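Local coordinates for caspase-1 (Spodoptera frugiperda, PDB 1M72), which probably acts as a cysteine endopeptidase in the caspase cascade that carries out apoptosis, cutting substrates such as the baculovirus protein p35, at residues C[149-154]-C[184-189]; C[94-99]-C[135-140]; C[63-68]-C[210-215]. All coordinates share one frame; numbering follows the deposited sequence.

Interaction 1 (C[149-154]-C[184-189]); sequences ACQGDR and IAFSTV. With EDO (1,2-ethanediol), chain J.
Ala149 and Ser187 are bridged by a water. Water 1 donates to Ala149 O at 2.8 Å, hydrogen-bonds Ser187 OG at 2.7 Å and accepts from Thr188 N. Ser187 OG has a further partner in Ser194 OG. At Cys150 the side chain turns away from 184-189, and SG is covalently linked to the bound peptide inhibitor.

Gln151 carries most of the contact. Its amide lies over one face of the Phe186 ring, with the two planes 18° apart and CD 3.3 Å from Phe186 CD2. A bend at chi2 (-148°) turns the amide onto the ring. NE2 then donates to Thr188 O at 2.7 Å. The acceptor lies in the amide plane of Gln151, but the N-H...O angle is only 145°. This bond holds the amide flat on the ring. Gln151 CG also packs on Thr188 CG2 at 3.8 Å, and CB lies 3.6 Å from Val189 O.

The segment 149-154 follows strand 143-148, and 184-189 leaves the neighbouring parallel strand 182-186. Loops at the C-terminal ends of the central parallel strands form the caspase active site, and Cys150 is its probable nucleophile, with His108 as the probable partner.

Interaction 2 (C[94-99]-C[135-140]); sequences DHSDAD and CPTLAG. With EDO (1,2-ethanediol), chain H.
His95 and Thr137 face each other with their CA atoms 4.9 Å apart, where the type I turn from His95 to Ala98 meets the 3-10 segment 136-138. The main link is a hydrogen bond from His95 N to Thr137 OG1, 2.6 Å long with an N-H...O angle of 154°. Thr137 OG1 sits between its own backbone N and carbonyl carbon (chi1 68°), and it also lies at the edge of the His95 ring, in plane. Over one face of that ring comes Leu138 CD1, a CH-pi contact 4.1 Å from the centroid. Leu138 CD2 packs on His95 CB at 3.5 Å. Cys135 SG approaches the ring obliquely, 3.7 Å from His95 CD2.

Asp94 OD1 accepts from Ser96 N, which closes an Asx turn, and from Ser96 OG on its syn lone pair. Thr137 CG2 rests against this pair, 3.5 Å from Asp94 OD1.

Thr90 O accepts from His95 NE2, tying the ring back to the end of helix 80-92. Lys141 NZ bonds both Thr137 O and Ala98 O. The contact thus joins the turn leading into strand 98-106 to the loop that precedes the neighbouring strand 143-148.

Interaction 3 (C[63-68]-C[210-215]); sequences KVLKTL and EELRYA
Val64 and Leu212 form the centre of an apolar contact between two helices. Val64 CG2 lies 3.7 Å from Leu212 CB, and Val64 CG1 is 4.0 Å from Leu212 CD1. The two side chains cross at about a right angle. Chi1 of Val64 (74°) sets CG1 between the backbone N and the carbonyl carbon and leaves CG2 anti to N. CG2 reaches the backbone of helix 203-215, 3.8 Å from Arg213 N. The two methyls of Leu212 also reach two leucines. CD1 meets Leu65 CD2 at 4.1 Å. CD2 meets Leu68 CD1 at 4.2 Å, just beyond the end of helix 54-67.

The two helices run in nearly the same direction, 26° apart, with the axes of the two short segments 9.8 Å from each other at closest approach. Both belong to the alpha/beta caspase fold, in which helices pack on the faces of a central sheet. Leu65 also touches Phe70 and Val72 of strand 70-76, while Leu212 touches Leu224 of helix 221-235. Helix 54-67 thus also packs on strand 70-76, and helix 203-215 also packs on helix 221-235.

One polar side chain, Arg213, takes part at the border. It lays its aliphatic part beside Val64, with CG 3.9 Å from Val64 CG2. A bend at chi3 (-104°) turns its guanidinium back along helix 54-67, where NH2 donates to Asn60 OD1. No hydrogen bond joins 63-68 to 210-215. Within helix 54-67, Thr67 OG1 donates to Val64 O at 2.8 Å. Leu68 O accepts from Arg32 NH1.

In the fold
All three contacts lie in the caspase domain. Along the chain, interaction 3 spans the other two, and interaction 2 closes before interaction 1 opens. Interactions 1 and 2 reach the same central mixed sheet, with centres about 29 Å apart on opposite sides of the chain's centre. Strand 143-148 runs between them: 135-140 precedes it and 149-154 follows it. The centre of interaction 3 is about 23 Å from each of the others. It joins helices 54-67 and 203-215. None of the contacts touches another. Interaction 1 holds the probable catalytic Cys150, whereas interactions 2 and 3 are structural packing away from the annotated active-site residues.

Interaction 1 (C[149-154]-C[184-189])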
loop_
_atom_site.group_PDB
_atom_site.type_symbol
_atom_site.label_atom_id
_atom_site.label_comp_id
_atom_site.label_asym_id
_atom_site.label_seq_id
_atom_site.Cartn_x
_atom_site.Cartn_y
_atom_site.Cartn_z
ATOM N N ALA C 149 2.558 6.540 -14.104
ATOM C CA ALA C 149 2.728 5.644 -15.257
ATOM C C ALA C 149 1.617 4.593 -15.216
ATOM O O ALA C 149 1.048 4.329 -14.139
ATOM C CB ALA C 149 4.103 4.953 -15.223
ATOM N N CYS C 150 1.273 4.000 -16.362
ATOM C CA CYS C 150 0.219 2.986 -16.343
ATOM C C CYS C 150 0.809 1.708 -15.776
ATOM O O CYS C 150 2.013 1.480 -15.912
ATOM C CB CYS C 150 -0.248 2.667 -17.752
ATOM S SG CYS C 150 -1.200 3.976 -18.480
ATOM N N GLN C 151 -0.043 0.888 -15.160
ATOM C CA GLN C 151 0.387 -0.395 -14.599
ATOM C C GLN C 151 -0.366 -1.481 -15.398
ATOM O O GLN C 151 -0.549 -2.605 -14.930
ATOM C CB GLN C 151 0.018 -0.507 -13.118
ATOM C CG GLN C 151 0.762 0.406 -12.189
ATOM C CD GLN C 151 0.949 -0.247 -10.813
ATOM O OE1 GLN C 151 1.703 -1.215 -10.677
ATOM N NE2 GLN C 151 0.257 0.271 -9.799
ATOM N N GLY C 152 -0.773 -1.126 -16.614
ATOM C CA GLY C 152 -1.523 -2.042 -17.445
ATOM C C GLY C 152 -2.499 -1.292 -18.333
ATOM O O GLY C 152 -2.451 -0.068 -18.430
ATOM N N ASP C 153 -3.403 -2.020 -18.980
ATOM C CA ASP C 153 -4.355 -1.400 -19.872
ATOM C C ASP C 153 -5.782 -1.639 -19.492
ATOM O O ASP C 153 -6.645 -1.525 -20.327
ATOM C CB ASP C 153 -4.132 -1.872 -21.317
ATOM C CG ASP C 153 -4.332 -3.417 -21.504
ATOM O OD1 ASP C 153 -5.147 -4.063 -20.796
ATOM O OD2 ASP C 153 -3.667 -3.983 -22.398
ATOM N N ARG C 154 -6.065 -1.977 -18.249
ATOM C CA ARG C 154 -7.457 -2.174 -17.891
ATOM C C ARG C 154 -8.120 -0.792 -17.627
ATOM O O ARG C 154 -7.423 0.200 -17.340
ATOM C CB ARG C 154 -7.563 -3.126 -16.694
ATOM C CG ARG C 154 -6.822 -4.432 -16.946
ATOM C CD ARG C 154 -7.535 -5.629 -16.339
ATOM N NE ARG C 154 -7.018 -6.938 -16.810
ATOM C CZ ARG C 154 -6.888 -7.345 -18.091
ATOM N NH1 ARG C 154 -7.220 -6.547 -19.113
ATOM N NH2 ARG C 154 -6.451 -8.584 -18.356
ATOM N N ILE C 184 5.438 3.727 -1.200
ATOM C CA ILE C 184 5.460 3.649 -2.641
ATOM C C ILE C 184 4.072 3.911 -3.168
ATOM O O ILE C 184 3.141 3.055 -3.055
ATOM C CB ILE C 184 5.970 2.233 -3.140
ATOM C CG1 ILE C 184 7.387 1.975 -2.627
ATOM C CG2 ILE C 184 5.952 2.179 -4.701
ATOM C CD1 ILE C 184 7.927 0.552 -2.927
ATOM N N ALA C 185 3.963 5.097 -3.769
ATOM C CA ALA C 185 2.715 5.573 -4.332
ATOM C C ALA C 185 2.615 5.538 -5.859
ATOM O O ALA C 185 3.314 6.275 -6.567
ATOM C CB ALA C 185 2.433 6.955 -3.857
ATOM N N PHE C 186 1.719 4.675 -6.335
ATOM C CA PHE C 186 1.435 4.556 -7.765
ATOM C C PHE C 186 0.142 5.330 -8.067
ATOM O O PHE C 186 -0.827 5.308 -7.290
ATOM C CB PHE C 186 1.271 3.082 -8.192
ATOM C CG PHE C 186 2.567 2.419 -8.679
ATOM C CD1 PHE C 186 3.425 1.771 -7.784
ATOM C CD2 PHE C 186 2.878 2.381 -10.045
ATOM C CE1 PHE C 186 4.567 1.081 -8.239
ATOM C CE2 PHE C 186 4.022 1.694 -10.517
ATOM C CZ PHE C 186 4.859 1.046 -9.621
ATOM N N SER C 187 0.166 6.038 -9.181
ATOM C CA SER C 187 -0.962 6.819 -9.672
ATOM C C SER C 187 -2.185 5.950 -9.884
ATOM O O SER C 187 -3.307 6.427 -9.878
ATOM C CB SER C 187 -0.605 7.455 -11.027
ATOM O OG SER C 187 -0.276 6.468 -12.018
ATOM N N THR C 188 -1.959 4.659 -10.074
ATOM C CA THR C 188 -3.059 3.758 -10.362
ATOM C C THR C 188 -2.827 2.358 -9.791
ATOM O O THR C 188 -1.717 1.993 -9.333
ATOM C CB THR C 188 -3.283 3.688 -11.924
ATOM O OG1 THR C 188 -4.560 3.132 -12.201
ATOM C CG2 THR C 188 -2.203 2.781 -12.595
ATOM N N VAL C 189 -3.900 1.590 -9.825
ATOM C CA VAL C 189 -3.957 0.218 -9.334
ATOM C C VAL C 189 -3.233 -0.752 -10.302
ATOM O O VAL C 189 -3.181 -0.520 -11.515
ATOM C CB VAL C 189 -5.474 -0.151 -9.184
ATOM C CG1 VAL C 189 -5.687 -1.616 -9.248
ATOM C CG2 VAL C 189 -5.996 0.391 -7.879
HETATM C C1 EDO J . -7.738 2.985 -11.783
HETATM O O1 EDO J . -6.682 2.845 -10.808
HETATM C C2 EDO J . -9.030 2.628 -11.123
HETATM O O2 EDO J . -9.028 1.240 -10.914
HETATM O O HOH W 1 0.769 4.118 -11.368
#

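Interaction 2 (C[94-99]-C[135-140])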
loop_
_atom_site.group_PDB
_atom_site.type_symbol
_atom_site.label_atom_id
_atom_site.label_comp_id
_atom_site.label_asym_id
_atom_site.label_seq_id
_atom_site.Cartn_x
_atom_site.Cartn_y
_atom_site.Cartn_z
ATOM N N ASP C 94 25.976 10.205 1.280
ATOM C CA ASP C 94 25.826 10.205 2.719
ATOM C C ASP C 94 24.573 11.002 3.086
ATOM O O ASP C 94 24.542 12.225 2.975
ATOM C CB ASP C 94 27.080 10.816 3.351
ATOM C CG ASP C 94 26.987 10.915 4.861
ATOM O OD1 ASP C 94 25.966 10.503 5.462
ATOM O OD2 ASP C 94 27.954 11.421 5.445
ATOM N N HIS C 95 23.537 10.290 3.517
ATOM C CA HIS C 95 22.258 10.909 3.861
ATOM C C HIS C 95 22.102 11.235 5.342
ATOM O O HIS C 95 21.002 11.576 5.799
ATOM C CB HIS C 95 21.125 9.985 3.403
ATOM C CG HIS C 95 21.065 9.825 1.926
ATOM N ND1 HIS C 95 20.454 10.747 1.106
ATOM C CD2 HIS C 95 21.616 8.898 1.110
ATOM C CE1 HIS C 95 20.635 10.397 -0.150
ATOM N NE2 HIS C 95 21.339 9.280 -0.176
ATOM N N SER C 96 23.210 11.160 6.074
ATOM C CA SER C 96 23.206 11.424 7.515
ATOM C C SER C 96 22.464 12.681 7.924
ATOM O O SER C 96 21.728 12.669 8.902
ATOM C CB SER C 96 24.639 11.491 8.049
ATOM O OG SER C 96 25.259 10.215 7.984
ATOM N N ASP C 97 22.635 13.761 7.178
ATOM C CA ASP C 97 21.960 14.994 7.571
ATOM C C ASP C 97 20.642 15.306 6.876
ATOM O O ASP C 97 20.153 16.432 6.969
ATOM C CB ASP C 97 22.928 16.195 7.485
ATOM C CG ASP C 97 24.114 16.060 8.471
ATOM O OD1 ASP C 97 23.898 15.632 9.614
ATOM O OD2 ASP C 97 25.267 16.367 8.100
ATOM N N ALA C 98 20.057 14.292 6.233
ATOM C CA ALA C 98 18.758 14.452 5.560
ATOM C C ALA C 98 17.617 13.732 6.329
ATOM O O ALA C 98 17.828 12.699 6.947
ATOM C CB ALA C 98 18.835 13.905 4.127
ATOM N N ASP C 99 16.421 14.305 6.305
ATOM C CA ASP C 99 15.277 13.678 6.961
ATOM C C ASP C 99 14.795 12.442 6.179
ATOM O O ASP C 99 14.308 11.467 6.777
ATOM C CB ASP C 99 14.035 14.608 7.005
ATOM C CG ASP C 99 14.245 15.898 7.804
ATOM O OD1 ASP C 99 14.924 15.875 8.864
ATOM O OD2 ASP C 99 13.685 16.932 7.358
ATOM N N CYS C 135 21.898 1.239 2.045
ATOM C CA CYS C 135 21.978 2.670 2.302
ATOM C C CYS C 135 21.695 2.980 3.809
ATOM O O CYS C 135 20.628 3.514 4.181
ATOM C CB CYS C 135 21.001 3.404 1.377
ATOM S SG CYS C 135 21.142 5.195 1.383
ATOM N N PRO C 136 22.671 2.649 4.686
ATOM C CA PRO C 136 22.621 2.842 6.138
ATOM C C PRO C 136 22.300 4.277 6.560
ATOM O O PRO C 136 21.584 4.467 7.518
ATOM C CB PRO C 136 24.021 2.416 6.619
ATOM C CG PRO C 136 24.571 1.618 5.515
ATOM C CD PRO C 136 24.016 2.228 4.262
ATOM N N THR C 137 22.793 5.292 5.861
ATOM C CA THR C 137 22.487 6.663 6.294
ATOM C C THR C 137 21.034 7.137 6.126
ATOM O O THR C 137 20.707 8.281 6.481
ATOM C CB THR C 137 23.455 7.679 5.666
ATOM O OG1 THR C 137 23.235 7.774 4.258
ATOM C CG2 THR C 137 24.928 7.221 5.915
ATOM N N LEU C 138 20.164 6.289 5.549
ATOM C CA LEU C 138 18.749 6.643 5.455
ATOM C C LEU C 138 18.052 5.592 6.314
ATOM O O LEU C 138 16.825 5.498 6.339
ATOM C CB LEU C 138 18.214 6.600 4.014
ATOM C CG LEU C 138 18.477 7.723 2.987
ATOM C CD1 LEU C 138 17.983 7.251 1.633
ATOM C CD2 LEU C 138 17.775 9.045 3.373
ATOM N N ALA C 139 18.834 4.797 7.040
ATOM C CA ALA C 139 18.222 3.778 7.879
ATOM C C ALA C 139 17.386 4.428 8.985
ATOM O O ALA C 139 17.861 5.304 9.723
ATOM C CB ALA C 139 19.288 2.849 8.490
ATOM N N GLY C 140 16.137 3.986 9.071
ATOM C CA GLY C 140 15.214 4.494 10.069
ATOM C C GLY C 140 14.501 5.741 9.582
ATOM O O GLY C 140 13.682 6.335 10.307
HETATM C C1 EDO H . 13.937 9.713 11.378
HETATM O O1 EDO H . 13.183 8.593 11.792
HETATM C C2 EDO H . 13.264 10.390 10.217
HETATM O O2 EDO H . 14.268 11.031 9.460
#

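Interaction 3 (C[63-68]-C[210-215])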
loop_
_atom_site.group_PDB
_atom_site.type_symbol
_atom_site.label_atom_id
_atom_site.label_comp_id
_atom_site.label_asym_id
_atom_site.label_seq_id
_atom_site.Cartn_x
_atom_site.Cartn_y
_atom_site.Cartn_z
ATOM N N LYS C 63 8.249 22.554 -7.794
ATOM C CA LYS C 63 7.960 23.753 -7.036
ATOM C C LYS C 63 7.448 23.479 -5.614
ATOM O O LYS C 63 7.894 24.112 -4.641
ATOM C CB LYS C 63 6.947 24.621 -7.782
ATOM C CG LYS C 63 6.409 25.778 -6.945
ATOM C CD LYS C 63 5.732 26.886 -7.800
ATOM C CE LYS C 63 5.226 28.055 -6.898
ATOM N NZ LYS C 63 4.722 29.234 -7.673
ATOM N N VAL C 64 6.509 22.554 -5.479
ATOM C CA VAL C 64 6.019 22.297 -4.147
ATOM C C VAL C 64 7.065 21.596 -3.262
ATOM O O VAL C 64 7.189 21.915 -2.081
ATOM C CB VAL C 64 4.685 21.526 -4.167
ATOM C CG1 VAL C 64 4.918 20.034 -4.552
ATOM C CG2 VAL C 64 4.012 21.674 -2.800
ATOM N N LEU C 65 7.845 20.674 -3.816
ATOM C CA LEU C 65 8.853 20.013 -3.008
ATOM C C LEU C 65 9.953 21.010 -2.543
ATOM O O LEU C 65 10.567 20.827 -1.491
ATOM C CB LEU C 65 9.451 18.829 -3.773
ATOM C CG LEU C 65 8.416 17.769 -4.180
ATOM C CD1 LEU C 65 9.083 16.681 -4.994
ATOM C CD2 LEU C 65 7.760 17.169 -2.926
ATOM N N LYS C 66 10.194 22.071 -3.300
ATOM C CA LYS C 66 11.193 23.045 -2.884
ATOM C C LYS C 66 10.668 23.809 -1.679
ATOM O O LYS C 66 11.392 24.034 -0.721
ATOM C CB LYS C 66 11.520 24.031 -4.020
ATOM C CG LYS C 66 12.464 23.468 -5.029
ATOM C CD LYS C 66 12.629 24.390 -6.237
ATOM C CE LYS C 66 13.529 23.711 -7.266
ATOM N NZ LYS C 66 13.860 24.566 -8.439
ATOM N N THR C 67 9.400 24.191 -1.713
ATOM C CA THR C 67 8.844 24.924 -0.588
ATOM C C THR C 67 8.862 24.074 0.701
ATOM O O THR C 67 8.815 24.606 1.807
ATOM C CB THR C 67 7.396 25.380 -0.898
ATOM O OG1 THR C 67 6.504 24.271 -0.789
ATOM C CG2 THR C 67 7.300 25.917 -2.326
ATOM N N LEU C 68 8.933 22.752 0.542
ATOM C CA LEU C 68 8.935 21.828 1.663
ATOM C C LEU C 68 10.361 21.550 2.102
ATOM O O LEU C 68 10.583 20.795 3.035
ATOM C CB LEU C 68 8.220 20.516 1.274
ATOM C CG LEU C 68 6.681 20.608 1.133
ATOM C CD1 LEU C 68 6.114 19.309 0.606
ATOM C CD2 LEU C 68 6.035 20.906 2.503
ATOM N N GLU C 210 -1.519 19.666 -5.385
ATOM C CA GLU C 210 -2.525 20.485 -4.714
ATOM C C GLU C 210 -2.620 20.150 -3.214
ATOM O O GLU C 210 -2.675 21.049 -2.377
ATOM C CB GLU C 210 -3.913 20.320 -5.373
ATOM C CG GLU C 210 -5.012 21.172 -4.721
ATOM C CD GLU C 210 -6.328 21.234 -5.541
ATOM O OE1 GLU C 210 -6.960 20.176 -5.787
ATOM O OE2 GLU C 210 -6.747 22.354 -5.937
ATOM N N GLU C 211 -2.617 18.870 -2.859
ATOM C CA GLU C 211 -2.724 18.500 -1.447
ATOM C C GLU C 211 -1.456 18.884 -0.671
ATOM O O GLU C 211 -1.528 19.277 0.508
ATOM C CB GLU C 211 -2.977 17.000 -1.322
ATOM C CG GLU C 211 -3.790 16.613 -0.132
ATOM C CD GLU C 211 -5.092 17.412 -0.022
ATOM O OE1 GLU C 211 -5.933 17.350 -0.946
ATOM O OE2 GLU C 211 -5.265 18.097 1.002
ATOM N N LEU C 212 -0.303 18.750 -1.333
ATOM C CA LEU C 212 0.974 19.123 -0.744
ATOM C C LEU C 212 1.018 20.636 -0.540
ATOM O O LEU C 212 1.538 21.098 0.470
ATOM C CB LEU C 212 2.148 18.695 -1.628
ATOM C CG LEU C 212 2.489 17.193 -1.588
ATOM C CD1 LEU C 212 3.669 16.877 -2.504
ATOM C CD2 LEU C 212 2.805 16.770 -0.125
ATOM N N ARG C 213 0.479 21.412 -1.484
ATOM C CA ARG C 213 0.455 22.867 -1.302
ATOM C C ARG C 213 -0.437 23.270 -0.106
ATOM O O ARG C 213 -0.051 24.111 0.691
ATOM C CB ARG C 213 -0.057 23.574 -2.559
ATOM C CG ARG C 213 1.001 23.982 -3.544
ATOM C CD ARG C 213 0.341 24.712 -4.731
ATOM N NE ARG C 213 0.255 23.881 -5.944
ATOM C CZ ARG C 213 -0.856 23.310 -6.412
ATOM N NH1 ARG C 213 -2.016 23.476 -5.779
ATOM N NH2 ARG C 213 -0.803 22.542 -7.499
ATOM N N TYR C 214 -1.612 22.648 0.020
ATOM C CA TYR C 214 -2.573 22.940 1.094
ATOM C C TYR C 214 -2.186 22.473 2.499
ATOM O O TYR C 214 -2.310 23.236 3.453
ATOM C CB TYR C 214 -3.956 22.345 0.748
ATOM C CG TYR C 214 -5.033 22.491 1.835
ATOM C CD1 TYR C 214 -5.582 23.752 2.163
ATOM C CD2 TYR C 214 -5.493 21.369 2.548
ATOM C CE1 TYR C 214 -6.565 23.894 3.176
ATOM C CE2 TYR C 214 -6.471 21.491 3.566
ATOM C CZ TYR C 214 -7.001 22.763 3.876
ATOM O OH TYR C 214 -7.941 22.888 4.899
ATOM N N ALA C 215 -1.720 21.238 2.652
ATOM C CA ALA C 215 -1.419 20.755 4.003
ATOM C C ALA C 215 -0.116 19.978 4.156
ATOM O O ALA C 215 0.085 19.295 5.178
ATOM C CB ALA C 215 -2.605 19.901 4.519
#